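Local coordinates for protein beta-N-acetylhexosaminidase (Arthrobacter aurescens, PDB 3RCN) that probably releases terminal non-reducing N-acetyl-D-hexosamine residues from N-acetyl-beta-D-hexosaminides by hydrolysis, as a member of glycosyl hydrolase family 20, at residues A430-E435 with I478-W483. Sequence-based numbering, arbitrary orientation.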
ATOM      1  N   ALA A 430       0.486 -23.422  18.482  1.00 45.72           N
ATOM      2  CA  ALA A 430       1.315 -23.100  19.634  1.00 43.66           C
ATOM      3  C   ALA A 430       1.012 -21.688  20.136  1.00 47.37           C
ATOM      4  O   ALA A 430       0.795 -21.464  21.320  1.00 54.65           O
ATOM      5  CB  ALA A 430       2.789 -23.246  19.283  1.00 33.47           C
ATOM      6  N   VAL A 431       0.992 -20.743  19.208  1.00 43.49           N
ATOM      7  CA  VAL A 431       0.740 -19.346  19.507  1.00 38.68           C
ATOM      8  C   VAL A 431      -0.677 -19.134  20.050  1.00 43.30           C
ATOM      9  O   VAL A 431      -0.921 -18.201  20.817  1.00 34.61           O
ATOM     10  CB  VAL A 431       0.959 -18.499  18.227  1.00 50.92           C
ATOM     11  CG1 VAL A 431      -0.078 -17.399  18.093  1.00 48.45           C
ATOM     12  CG2 VAL A 431       2.369 -17.949  18.191  1.00 46.82           C
ATOM     13  N   TYR A 432      -1.613 -19.990  19.642  1.00 43.58           N
ATOM     14  CA  TYR A 432      -3.002 -19.829  20.059  1.00 40.15           C
ATOM     15  C   TYR A 432      -3.199 -20.337  21.466  1.00 39.81           C
ATOM     16  O   TYR A 432      -4.135 -19.940  22.158  1.00 41.70           O
ATOM     17  CB  TYR A 432      -3.949 -20.578  19.134  1.00 32.68           C
ATOM     18  CG  TYR A 432      -5.420 -20.401  19.488  1.00 37.96           C
ATOM     19  CD1 TYR A 432      -6.059 -19.175  19.294  1.00 43.66           C
ATOM     20  CD2 TYR A 432      -6.178 -21.462  19.989  1.00 35.94           C
ATOM     21  CE1 TYR A 432      -7.405 -19.006  19.603  1.00 40.04           C
ATOM     22  CE2 TYR A 432      -7.524 -21.301  20.305  1.00 30.11           C
ATOM     23  CZ  TYR A 432      -8.129 -20.071  20.103  1.00 40.16           C
ATOM     24  OH  TYR A 432      -9.456 -19.894  20.410  1.00 42.95           O
ATOM     25  N   GLU A 433      -2.318 -21.234  21.873  1.00 42.74           N
ATOM     26  CA  GLU A 433      -2.384 -21.831  23.195  1.00 44.49           C
ATOM     27  C   GLU A 433      -1.490 -21.127  24.233  1.00 48.45           C
ATOM     28  O   GLU A 433      -1.420 -21.547  25.372  1.00 61.55           O
ATOM     29  CB  GLU A 433      -2.112 -23.325  23.089  1.00 46.94           C
ATOM     30  CG  GLU A 433      -3.189 -24.037  22.249  1.00 53.79           C
ATOM     31  CD  GLU A 433      -3.019 -25.547  22.206  1.00 67.65           C
ATOM     32  OE1 GLU A 433      -1.960 -26.049  22.666  1.00 72.29           O
ATOM     33  OE2 GLU A 433      -3.951 -26.227  21.713  1.00 66.37           O
ATOM     34  N   PHE A 434      -0.837 -20.039  23.831  1.00 47.96           N
ATOM     35  CA  PHE A 434       0.022 -19.237  24.705  1.00 56.77           C
ATOM     36  C   PHE A 434      -0.659 -18.552  25.898  1.00 61.13           C
ATOM     37  O   PHE A 434      -1.808 -18.124  25.808  1.00 58.31           O
ATOM     38  CB  PHE A 434       0.735 -18.163  23.881  1.00 60.07           C
ATOM     39  CG  PHE A 434       1.255 -17.009  24.706  1.00 66.92           C
ATOM     40  CD1 PHE A 434       2.529 -17.049  25.266  1.00 65.41           C
ATOM     41  CD2 PHE A 434       0.466 -15.877  24.919  1.00 69.57           C
ATOM     42  CE1 PHE A 434       3.003 -15.980  26.026  1.00 69.67           C
ATOM     43  CE2 PHE A 434       0.930 -14.802  25.689  1.00 63.09           C
ATOM     44  CZ  PHE A 434       2.194 -14.853  26.234  1.00 65.13           C
ATOM     45  N   GLU A 435       0.083 -18.411  26.999  1.00 71.16           N
ATOM     46  CA  GLU A 435      -0.378 -17.649  28.172  1.00 72.92           C
ATOM     47  C   GLU A 435       0.721 -16.772  28.794  1.00 73.06           C
ATOM     48  O   GLU A 435       1.900 -17.112  28.744  1.00 77.96           O
ATOM     49  CB  GLU A 435      -0.949 -18.587  29.233  1.00 79.47           C
ATOM     50  CG  GLU A 435      -2.267 -19.250  28.858  1.00 89.08           C
ATOM     51  CD  GLU A 435      -3.484 -18.489  29.367  1.00 96.31           C
ATOM     52  OE1 GLU A 435      -3.546 -18.210  30.588  1.00 97.88           O
ATOM     53  OE2 GLU A 435      -4.376 -18.178  28.540  1.00 93.90           O
ATOM     54  N   ILE A 478      -3.300 -14.749  17.822  1.00 39.56           N
ATOM     55  CA  ILE A 478      -2.808 -13.884  18.883  1.00 35.07           C
ATOM     56  C   ILE A 478      -3.826 -12.807  19.270  1.00 33.94           C
ATOM     57  O   ILE A 478      -4.030 -12.546  20.451  1.00 38.66           O
ATOM     58  CB  ILE A 478      -1.444 -13.267  18.497  1.00 33.04           C
ATOM     59  CG1 ILE A 478      -0.336 -14.302  18.686  1.00 35.02           C
ATOM     60  CG2 ILE A 478      -1.133 -12.060  19.336  1.00 25.86           C
ATOM     61  CD1 ILE A 478       0.828 -14.153  17.736  1.00 29.93           C
ATOM     62  N   SER A 479      -4.476 -12.186  18.294  1.00 32.63           N
ATOM     63  CA  SER A 479      -5.454 -11.145  18.615  1.00 36.23           C
ATOM     64  C   SER A 479      -6.566 -11.710  19.492  1.00 40.94           C
ATOM     65  O   SER A 479      -7.125 -10.993  20.326  1.00 45.18           O
ATOM     66  CB  SER A 479      -6.044 -10.493  17.355  1.00 40.78           C
ATOM     67  OG  SER A 479      -6.997 -11.332  16.708  1.00 43.95           O
ATOM     68  N   GLU A 480      -6.882 -12.994  19.305  1.00 34.77           N
ATOM     69  CA  GLU A 480      -7.907 -13.652  20.113  1.00 36.53           C
ATOM     70  C   GLU A 480      -7.400 -13.916  21.533  1.00 42.81           C
ATOM     71  O   GLU A 480      -8.100 -13.682  22.521  1.00 40.04           O
ATOM     72  CB  GLU A 480      -8.379 -14.955  19.461  1.00 29.29           C
ATOM     73  CG  GLU A 480      -9.470 -15.647  20.260  1.00 36.27           C
ATOM     74  CD  GLU A 480     -10.472 -16.417  19.405  1.00 42.19           C
ATOM     75  OE1 GLU A 480     -11.084 -15.803  18.508  1.00 43.21           O
ATOM     76  OE2 GLU A 480     -10.657 -17.630  19.644  1.00 39.35           O
ATOM     77  N   VAL A 481      -6.171 -14.408  21.623  1.00 42.88           N
ATOM     78  CA  VAL A 481      -5.540 -14.625  22.912  1.00 39.17           C
ATOM     79  C   VAL A 481      -5.555 -13.331  23.733  1.00 37.17           C
ATOM     80  O   VAL A 481      -5.826 -13.364  24.924  1.00 37.49           O
ATOM     81  CB  VAL A 481      -4.097 -15.162  22.750  1.00 37.34           C
ATOM     82  CG1 VAL A 481      -3.371 -15.191  24.088  1.00 20.09           C
ATOM     83  CG2 VAL A 481      -4.105 -16.548  22.090  1.00 24.33           C
ATOM     84  N   PHE A 482      -5.302 -12.192  23.088  1.00 35.48           N
ATOM     85  CA  PHE A 482      -5.283 -10.899  23.786  1.00 28.91           C
ATOM     86  C   PHE A 482      -6.663 -10.344  24.125  1.00 32.72           C
ATOM     87  O   PHE A 482      -6.830  -9.687  25.150  1.00 38.26           O
ATOM     88  CB  PHE A 482      -4.541  -9.833  22.974  1.00 23.96           C
ATOM     89  CG  PHE A 482      -3.089 -10.134  22.754  1.00 28.00           C
ATOM     90  CD1 PHE A 482      -2.527 -11.300  23.240  1.00 24.53           C
ATOM     91  CD2 PHE A 482      -2.285  -9.242  22.052  1.00 31.21           C
ATOM     92  CE1 PHE A 482      -1.181 -11.574  23.035  1.00 30.42           C
ATOM     93  CE2 PHE A 482      -0.947  -9.508  21.837  1.00 33.53           C
ATOM     94  CZ  PHE A 482      -0.390 -10.678  22.332  1.00 32.07           C
ATOM     95  N   TRP A 483      -7.600 -10.470  23.192  1.00 31.92           N
ATOM     96  CA  TRP A 483      -8.967  -9.996  23.397  1.00 32.61           C
ATOM     97  C   TRP A 483      -9.944 -10.905  24.164  1.00 34.02           C
ATOM     98  O   TRP A 483     -10.582 -10.474  25.129  1.00 32.74           O
ATOM     99  CB  TRP A 483      -9.596  -9.596  22.048  1.00 27.06           C
ATOM    100  CG  TRP A 483     -10.951  -9.029  22.222  1.00 27.77           C
ATOM    101  CD1 TRP A 483     -12.117  -9.722  22.363  1.00 28.00           C
ATOM    102  CD2 TRP A 483     -11.288  -7.647  22.339  1.00 32.10           C
ATOM    103  NE1 TRP A 483     -13.166  -8.852  22.530  1.00 30.56           N
ATOM    104  CE2 TRP A 483     -12.683  -7.570  22.522  1.00 33.80           C
ATOM    105  CE3 TRP A 483     -10.546  -6.465  22.306  1.00 33.71           C
ATOM    106  CZ2 TRP A 483     -13.350  -6.362  22.670  1.00 38.17           C
ATOM    107  CZ3 TRP A 483     -11.208  -5.264  22.454  1.00 36.80           C
ATOM    108  CH2 TRP A 483     -12.599  -5.220  22.634  1.00 39.82           C
TER
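Val481 overlaps the end of helix 428-432 and the turn after it: its CG2 lies 3.4 Å from the carbonyl O of Tyr432 and also nears the O of Val431, while CG1 reaches Phe434. Val481 CG1 meets the Phe434 ring at its edge, near the plane, 4.0 Å from CD2 of Phe434, the two side chains crossing at about a right angle. Val431 adds to the apolar seam beside Ile478, though the modelled spacing of their side chains is too tight to be relied on in detail. The contact is buried within the catalytic TIM-barrel domain, where the C-terminal part of helix 474-483 packs on the short helix 428-432 and the turn after it. With CG anti to the backbone N (chi1 -178°), the Tyr432 ring extends beside helix 474-483, although its CB points away from it, and its OH donates to OE2 of Glu480 at 2.7 Å. The bond uses the anti side of the carboxylate, 20° out of its plane, with ring and carboxylate 61° apart. Glu480 OE2 also forms a salt bridge with Arg497 of helix 491-508, and OE1 accepts from the N of Ala13. A phenylalanine in place of Tyr432 lacks the hydroxyl, so OE2 would probably be left to Arg497 alone among the partners described and the carboxylate held less firmly. Phe494 stacks on the Tyr432 ring, which Arg489 approaches as a cation-pi partner.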